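Local coordinates for protein (lectin) (Hyacinthoides hispanica, PDB 1B2P), which binds mannose as a bulb-type lectin of the monocot family, at residues C63-V66 against V72-V75; V96-P101 against V106-A111; T38-V43 against V75-N80. One frame throughout, in Å; residues are numbered along the deposited sequence.

Contact 1. Residues C63-V66 against V72-V75; sequences CRAV and VLVV
Val75 holds CG1 opposite its own N (chi1 175°), which lays that methyl against Cys63: Val75 CG1 lies 4.0 Å from Cys63 CB. Leu73 takes a similar first torsion and then bends at chi2 (65°), which brings its CD1 over the facing backbone, 3.5 Å from Val66 O. Both belong to the antiparallel hairpin of strands 64-67 and 73-76, the middle two strands of one four-stranded sheet in the beta-prism II fold of bulb lectins. Val66 and Val74 form the hydrogen-bonded pair: Val74 N gives its hydrogen to Val66 O at 2.9 Å, and Val66 N gives its own to Val74 O at 3.0 Å. One step along, Ala65 and Val75 form the non-hydrogen-bonded pair, where the chains draw in to 4.5 Å between CA atoms. Weaker CA-H...O contacts fill the gaps, so that Val66 O and Val74 O each receive a CA-H in addition to an N-H. Ala65 and Val75 face the interior, where Met36 of strand 30-36 covers them together with Cys63; Val66 and Val74 point to the other face, where Gln68 and Gln85 lie on Val74. The sequence from Gln68 to Ile76 keeps the spacing of the family's QxDxNxVxY sugar-site motif but has Val72 and Ile76 where asparagine and tyrosine are usual, consistent with a weakened site here. Val75 CA stands 3.3 Å from Arg64 O, its C-H directed at that oxygen.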
# COMPACT_ATOMS: atom_id res chain seq x y z
N CYS A 63 3.27 -5.95 -26.72
CA CYS A 63 3.63 -4.52 -26.69
C CYS A 63 4.05 -4.08 -25.22
O CYS A 63 3.67 -4.69 -24.26
CB CYS A 63 2.44 -3.56 -27.13
SG CYS A 63 2.05 -4.14 -28.89
N ARG A 64 4.80 -3.00 -25.34
CA ARG A 64 5.21 -2.36 -23.99
C ARG A 64 5.09 -0.89 -24.12
O ARG A 64 5.17 -0.33 -25.22
CB ARG A 64 6.66 -2.76 -23.68
CG ARG A 64 7.65 -2.27 -24.72
CD ARG A 64 9.07 -2.89 -24.41
NE ARG A 64 10.12 -2.32 -25.25
CZ ARG A 64 10.36 -2.82 -26.50
NH1 ARG A 64 9.60 -3.80 -27.02
NH2 ARG A 64 11.35 -2.26 -27.18
N ALA A 65 4.92 -0.22 -22.95
CA ALA A 65 4.98 1.24 -22.96
C ALA A 65 6.27 1.70 -22.16
O ALA A 65 6.44 1.10 -21.12
CB ALA A 65 3.69 1.76 -22.32
N VAL A 66 6.85 2.69 -22.84
CA VAL A 66 8.10 3.19 -22.15
C VAL A 66 8.02 4.68 -22.23
O VAL A 66 7.51 5.30 -23.15
CB VAL A 66 9.31 2.63 -22.86
CG1 VAL A 66 9.20 1.11 -22.81
CG2 VAL A 66 9.34 3.08 -24.29
N VAL A 72 8.79 11.64 -24.11
CA VAL A 72 7.74 11.07 -25.03
C VAL A 72 7.35 9.74 -24.60
O VAL A 72 8.22 8.81 -24.37
CB VAL A 72 8.29 11.00 -26.47
CG1 VAL A 72 7.35 10.25 -27.41
CG2 VAL A 72 8.67 12.40 -26.90
N LEU A 73 6.09 9.42 -24.39
CA LEU A 73 5.63 8.10 -24.07
C LEU A 73 5.37 7.32 -25.35
O LEU A 73 4.85 7.91 -26.28
CB LEU A 73 4.26 8.24 -23.36
CG LEU A 73 3.51 6.97 -23.01
CD1 LEU A 73 4.28 6.16 -21.98
CD2 LEU A 73 2.11 7.34 -22.46
N VAL A 74 5.88 6.06 -25.37
CA VAL A 74 5.71 5.36 -26.71
C VAL A 74 5.20 4.02 -26.33
O VAL A 74 5.24 3.40 -25.30
CB VAL A 74 7.04 5.12 -27.44
CG1 VAL A 74 7.60 6.47 -27.85
CG2 VAL A 74 8.03 4.42 -26.52
N VAL A 75 4.46 3.36 -27.33
CA VAL A 75 4.07 1.98 -27.26
C VAL A 75 4.82 1.22 -28.47
O VAL A 75 4.78 1.80 -29.53
CB VAL A 75 2.54 1.87 -27.54
CG1 VAL A 75 2.10 0.43 -27.59
CG2 VAL A 75 1.74 2.63 -26.45

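Contact 2. Residues V96-P101 against V106-A111; sequences VLVLQP and VIYGDA
Gln100 OE1 accepts the hydroxyl hydrogen of Tyr108, with OH and OE1 2.6 Å apart. The phenol arrives in the carbonyl plane, on a lone pair, at a C=O...O angle of 145°. OE1 lies at the edge of the ring, in its plane, and the amide and ring planes are only 26° apart. Gln100 runs extended beyond CG (chi2 -169°), carrying the amide past Val106, whose CG2 lies 3.4 Å from OE1. The other methyl of Val106, CG1, sits 3.5 Å above one face of the Tyr108 ring, offset toward the rim, and Val98 CG2 approaches obliquely, 4.0 Å from Tyr108 CD2. Gln100, Val106 and Tyr108 occupy three positions of the QxDxNxVxY motif that forms the mannose site in bulb lectins, so this hairpin, strands 95-99 and 105-114, probably bears such a pocket. Two hydrogen-bonded pairs, Val96 with Tyr108 and Val98 with Val106, hold the strands together, each through two N-H...O bonds, one in each direction. On the reverse face Leu97 CD1 touches Ile107 CG1 at 4.1 Å, and both side chains pack on Leu73. Along its other edge, the 106-111 segment pairs antiparallel with a strand of the second subunit, extending the sheet across the interface.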
# COMPACT_ATOMS: atom_id res chain seq x y z
N VAL A 96 8.81 11.92 -15.39
CA VAL A 96 7.90 10.94 -14.79
C VAL A 96 6.44 11.11 -15.36
O VAL A 96 6.11 12.17 -15.87
CB VAL A 96 7.71 11.09 -13.24
CG1 VAL A 96 9.06 10.82 -12.49
CG2 VAL A 96 7.32 12.56 -12.90
N LEU A 97 5.85 9.94 -15.50
CA LEU A 97 4.41 9.94 -15.86
C LEU A 97 3.65 9.55 -14.65
O LEU A 97 3.93 8.60 -13.93
CB LEU A 97 4.22 8.94 -17.04
CG LEU A 97 2.72 8.71 -17.38
CD1 LEU A 97 2.67 8.24 -18.88
CD2 LEU A 97 2.12 7.62 -16.49
N VAL A 98 2.57 10.33 -14.28
CA VAL A 98 1.86 10.03 -13.05
C VAL A 98 0.35 9.83 -13.33
O VAL A 98 -0.16 10.71 -14.05
CB VAL A 98 1.96 11.27 -12.09
CG1 VAL A 98 1.32 10.98 -10.75
CG2 VAL A 98 3.48 11.67 -11.94
N LEU A 99 -0.19 8.77 -12.77
CA LEU A 99 -1.69 8.64 -12.77
C LEU A 99 -2.08 9.33 -11.46
O LEU A 99 -1.80 8.91 -10.36
CB LEU A 99 -1.96 7.11 -12.70
CG LEU A 99 -3.48 6.79 -12.51
CD1 LEU A 99 -4.29 7.41 -13.63
CD2 LEU A 99 -3.64 5.26 -12.48
N GLN A 100 -2.90 10.40 -11.69
CA GLN A 100 -3.19 11.34 -10.52
C GLN A 100 -4.54 11.14 -9.96
O GLN A 100 -5.46 10.61 -10.62
CB GLN A 100 -3.23 12.76 -11.10
CG GLN A 100 -1.83 13.08 -11.74
CD GLN A 100 -1.65 14.49 -12.10
OE1 GLN A 100 -0.50 14.96 -12.25
NE2 GLN A 100 -2.68 15.32 -12.41
N PRO A 101 -4.76 11.56 -8.68
CA PRO A 101 -6.07 11.34 -8.07
C PRO A 101 -7.13 12.11 -8.84
O PRO A 101 -8.29 11.64 -8.67
CB PRO A 101 -5.88 12.10 -6.71
CG PRO A 101 -4.38 11.80 -6.40
CD PRO A 101 -3.68 11.99 -7.73
N VAL A 106 -0.33 12.55 -16.51
CA VAL A 106 0.45 13.66 -16.85
C VAL A 106 1.97 13.25 -16.89
O VAL A 106 2.32 12.57 -15.96
CB VAL A 106 0.24 14.83 -15.83
CG1 VAL A 106 0.90 16.11 -16.27
CG2 VAL A 106 -1.28 15.11 -15.56
N ILE A 107 2.61 13.83 -17.88
CA ILE A 107 4.07 13.61 -17.91
C ILE A 107 4.70 14.90 -17.38
O ILE A 107 4.41 15.96 -17.95
CB ILE A 107 4.55 13.37 -19.35
CG1 ILE A 107 3.91 12.06 -19.79
CG2 ILE A 107 6.11 13.33 -19.39
CD1 ILE A 107 4.27 11.71 -21.34
N TYR A 108 5.58 14.88 -16.42
CA TYR A 108 6.28 16.05 -15.97
C TYR A 108 7.82 15.91 -16.18
O TYR A 108 8.28 14.81 -15.95
CB TYR A 108 6.09 16.13 -14.39
CG TYR A 108 4.67 16.35 -13.91
CD1 TYR A 108 4.27 17.67 -13.76
CD2 TYR A 108 3.82 15.30 -13.62
CE1 TYR A 108 2.96 17.93 -13.31
CE2 TYR A 108 2.51 15.53 -13.13
CZ TYR A 108 2.15 16.88 -13.04
OH TYR A 108 0.86 17.10 -12.57
N GLY A 109 8.41 17.07 -16.46
CA GLY A 109 9.93 17.01 -16.37
C GLY A 109 10.31 18.18 -17.19
O GLY A 109 9.55 18.94 -17.81
N ASP A 110 11.62 18.40 -17.37
CA ASP A 110 12.60 17.53 -16.70
C ASP A 110 12.81 17.91 -15.29
O ASP A 110 12.04 18.69 -14.70
CB ASP A 110 13.91 17.62 -17.53
CG ASP A 110 14.80 18.76 -17.39
OD1 ASP A 110 14.36 19.80 -16.94
OD2 ASP A 110 16.00 18.57 -17.81
N ALA A 111 13.76 17.33 -14.56
CA ALA A 111 13.91 17.60 -13.12
C ALA A 111 14.40 19.00 -12.89
O ALA A 111 15.37 19.55 -13.52
CB ALA A 111 15.02 16.66 -12.56

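Contact 3. Residues T38-V43 against V75-N80; sequences TDCNLV and VITNEN
The disulfide-bearing turn that leads into strand 42-46 packs here against the end of strand 73-76, a purely apolar contact without a hydrogen bond between the two segments. Val75 divides its methyls between two partners: CG1 meets the sulfur, at 4.0 Å from Cys40 SG, and CG2 meets Leu42, at 3.9 Å from Leu42 CD2. Leu42 reaches it by holding CG anti to the backbone N (chi1 170°), the side chain then passing across the valine. Thr77 adds a looser touch, its CG2 4.4 Å from Cys40 SG. Each segment is shaped by a local turn. Asp39 OD1 takes the Asn41 N-H at 3.1 Å in an Asx turn, the donor lying above the carboxylate plane, 41° out of it; the same oxygen also bonds Gln37 NE2. Gln37, Asp39, Asn41 and Val43 follow the QxDxNxVxY pattern that builds mannose sites in this family. In the other segment, Thr77 OG1 accepts from Glu79 N at 3.2 Å in an ST turn, inside a type I turn closed by Asn80 N and Thr77 O at 2.8 Å. Val83 of strand 82-85 lies against Cys40, Val75 and Thr77 together, while Thr54, just past strand 49-53, bonds the Leu42 backbone; the contact thus joins the sheet of strands 73-76 and 82-85 to that of strands 42-46 and 49-53.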
# COMPACT_ATOMS: atom_id res chain seq x y z
N THR A 38 -2.89 -6.70 -23.59
CA THR A 38 -2.29 -7.77 -24.45
C THR A 38 -2.54 -7.51 -25.93
O THR A 38 -1.73 -7.78 -26.82
CB THR A 38 -2.94 -9.15 -24.17
OG1 THR A 38 -2.65 -9.50 -22.80
CG2 THR A 38 -2.21 -10.29 -24.90
N ASP A 39 -3.60 -6.79 -26.23
CA ASP A 39 -3.90 -6.41 -27.63
C ASP A 39 -3.28 -5.19 -28.18
O ASP A 39 -3.46 -4.65 -29.29
CB ASP A 39 -5.47 -6.31 -27.85
CG ASP A 39 -6.11 -5.09 -27.26
OD1 ASP A 39 -5.39 -4.29 -26.55
OD2 ASP A 39 -7.30 -4.71 -27.42
N CYS A 40 -2.23 -4.66 -27.41
CA CYS A 40 -1.44 -3.55 -27.79
C CYS A 40 -2.12 -2.18 -27.59
O CYS A 40 -1.56 -1.19 -28.06
CB CYS A 40 -0.90 -3.59 -29.23
SG CYS A 40 0.70 -2.82 -29.49
N ASN A 41 -3.31 -2.08 -27.00
CA ASN A 41 -3.95 -0.82 -26.74
C ASN A 41 -3.53 -0.38 -25.27
O ASN A 41 -3.57 -1.26 -24.45
CB ASN A 41 -5.50 -1.02 -26.66
CG ASN A 41 -6.19 0.24 -27.10
OD1 ASN A 41 -7.51 0.33 -27.16
ND2 ASN A 41 -5.64 1.31 -27.49
N LEU A 42 -3.15 0.86 -25.18
CA LEU A 42 -2.81 1.34 -23.76
C LEU A 42 -3.99 2.21 -23.38
O LEU A 42 -4.35 3.16 -24.10
CB LEU A 42 -1.53 2.18 -23.97
CG LEU A 42 -1.11 2.99 -22.67
CD1 LEU A 42 -0.78 2.10 -21.51
CD2 LEU A 42 0.05 3.85 -23.11
N VAL A 43 -4.63 1.79 -22.28
CA VAL A 43 -5.99 2.30 -21.98
C VAL A 43 -6.08 2.86 -20.54
O VAL A 43 -5.57 2.16 -19.67
CB VAL A 43 -7.07 1.18 -22.10
CG1 VAL A 43 -8.46 1.77 -21.97
CG2 VAL A 43 -6.81 0.48 -23.50
N VAL A 75 4.46 3.36 -27.33
CA VAL A 75 4.07 1.98 -27.26
C VAL A 75 4.82 1.22 -28.47
O VAL A 75 4.78 1.80 -29.53
CB VAL A 75 2.54 1.87 -27.54
CG1 VAL A 75 2.10 0.43 -27.59
CG2 VAL A 75 1.74 2.63 -26.45
N ILE A 76 5.50 0.23 -28.00
CA ILE A 76 6.44 -0.41 -28.96
C ILE A 76 6.11 -1.89 -28.99
O ILE A 76 5.81 -2.54 -28.01
CB ILE A 76 7.90 -0.29 -28.44
CG1 ILE A 76 8.31 1.15 -28.28
CG2 ILE A 76 8.80 -1.05 -29.45
CD1 ILE A 76 9.70 1.29 -27.60
N THR A 77 6.10 -2.53 -30.22
CA THR A 77 5.75 -3.95 -30.22
C THR A 77 6.93 -4.89 -29.96
O THR A 77 8.03 -4.39 -29.91
CB THR A 77 5.21 -4.32 -31.65
OG1 THR A 77 6.33 -4.26 -32.55
CG2 THR A 77 4.18 -3.30 -32.10
N ASN A 78 6.67 -6.18 -29.94
CA ASN A 78 7.80 -7.12 -29.71
C ASN A 78 8.65 -7.26 -30.95
O ASN A 78 9.69 -7.95 -30.83
CB ASN A 78 7.36 -8.51 -29.26
CG ASN A 78 6.40 -9.25 -30.22
OD1 ASN A 78 5.76 -10.23 -29.79
ND2 ASN A 78 6.26 -8.79 -31.42
N GLU A 79 8.41 -6.59 -32.04
CA GLU A 79 9.33 -6.44 -33.15
C GLU A 79 9.95 -5.07 -33.23
O GLU A 79 10.53 -4.60 -34.21
CB GLU A 79 8.61 -6.74 -34.50
CG GLU A 79 7.93 -8.09 -34.56
CD GLU A 79 8.95 -9.21 -34.74
OE1 GLU A 79 10.00 -8.96 -35.39
OE2 GLU A 79 8.75 -10.31 -34.19
N ASN A 80 9.79 -4.33 -32.09
CA ASN A 80 10.37 -3.00 -31.96
C ASN A 80 9.87 -2.06 -33.02
O ASN A 80 10.57 -1.16 -33.47
CB ASN A 80 11.90 -3.10 -32.00
CG ASN A 80 12.46 -3.72 -30.74
OD1 ASN A 80 13.71 -3.59 -30.66
ND2 ASN A 80 11.78 -4.30 -29.77

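Contacts 1 and 3 are neighbours, their centres 7 Å apart: they share Val75 on strand 73-76, and the Cys40-Cys63 disulfide ties one segment of contact 3 to one of contact 1. Contact 2 lies farther off, about 15 Å from contact 1 and 21 Å from contact 3 between centres, and follows both along the chain. Leu73 bridges contacts 1 and 2, packing on Leu97 and Ile107. Contacts 1 and 2 are hairpins in two different sheets, whereas contact 3 joins the sheet of contact 1 to that holding strand 42-46. Together they touch all three sheets of the prism, with contact 2 at the subunit interface.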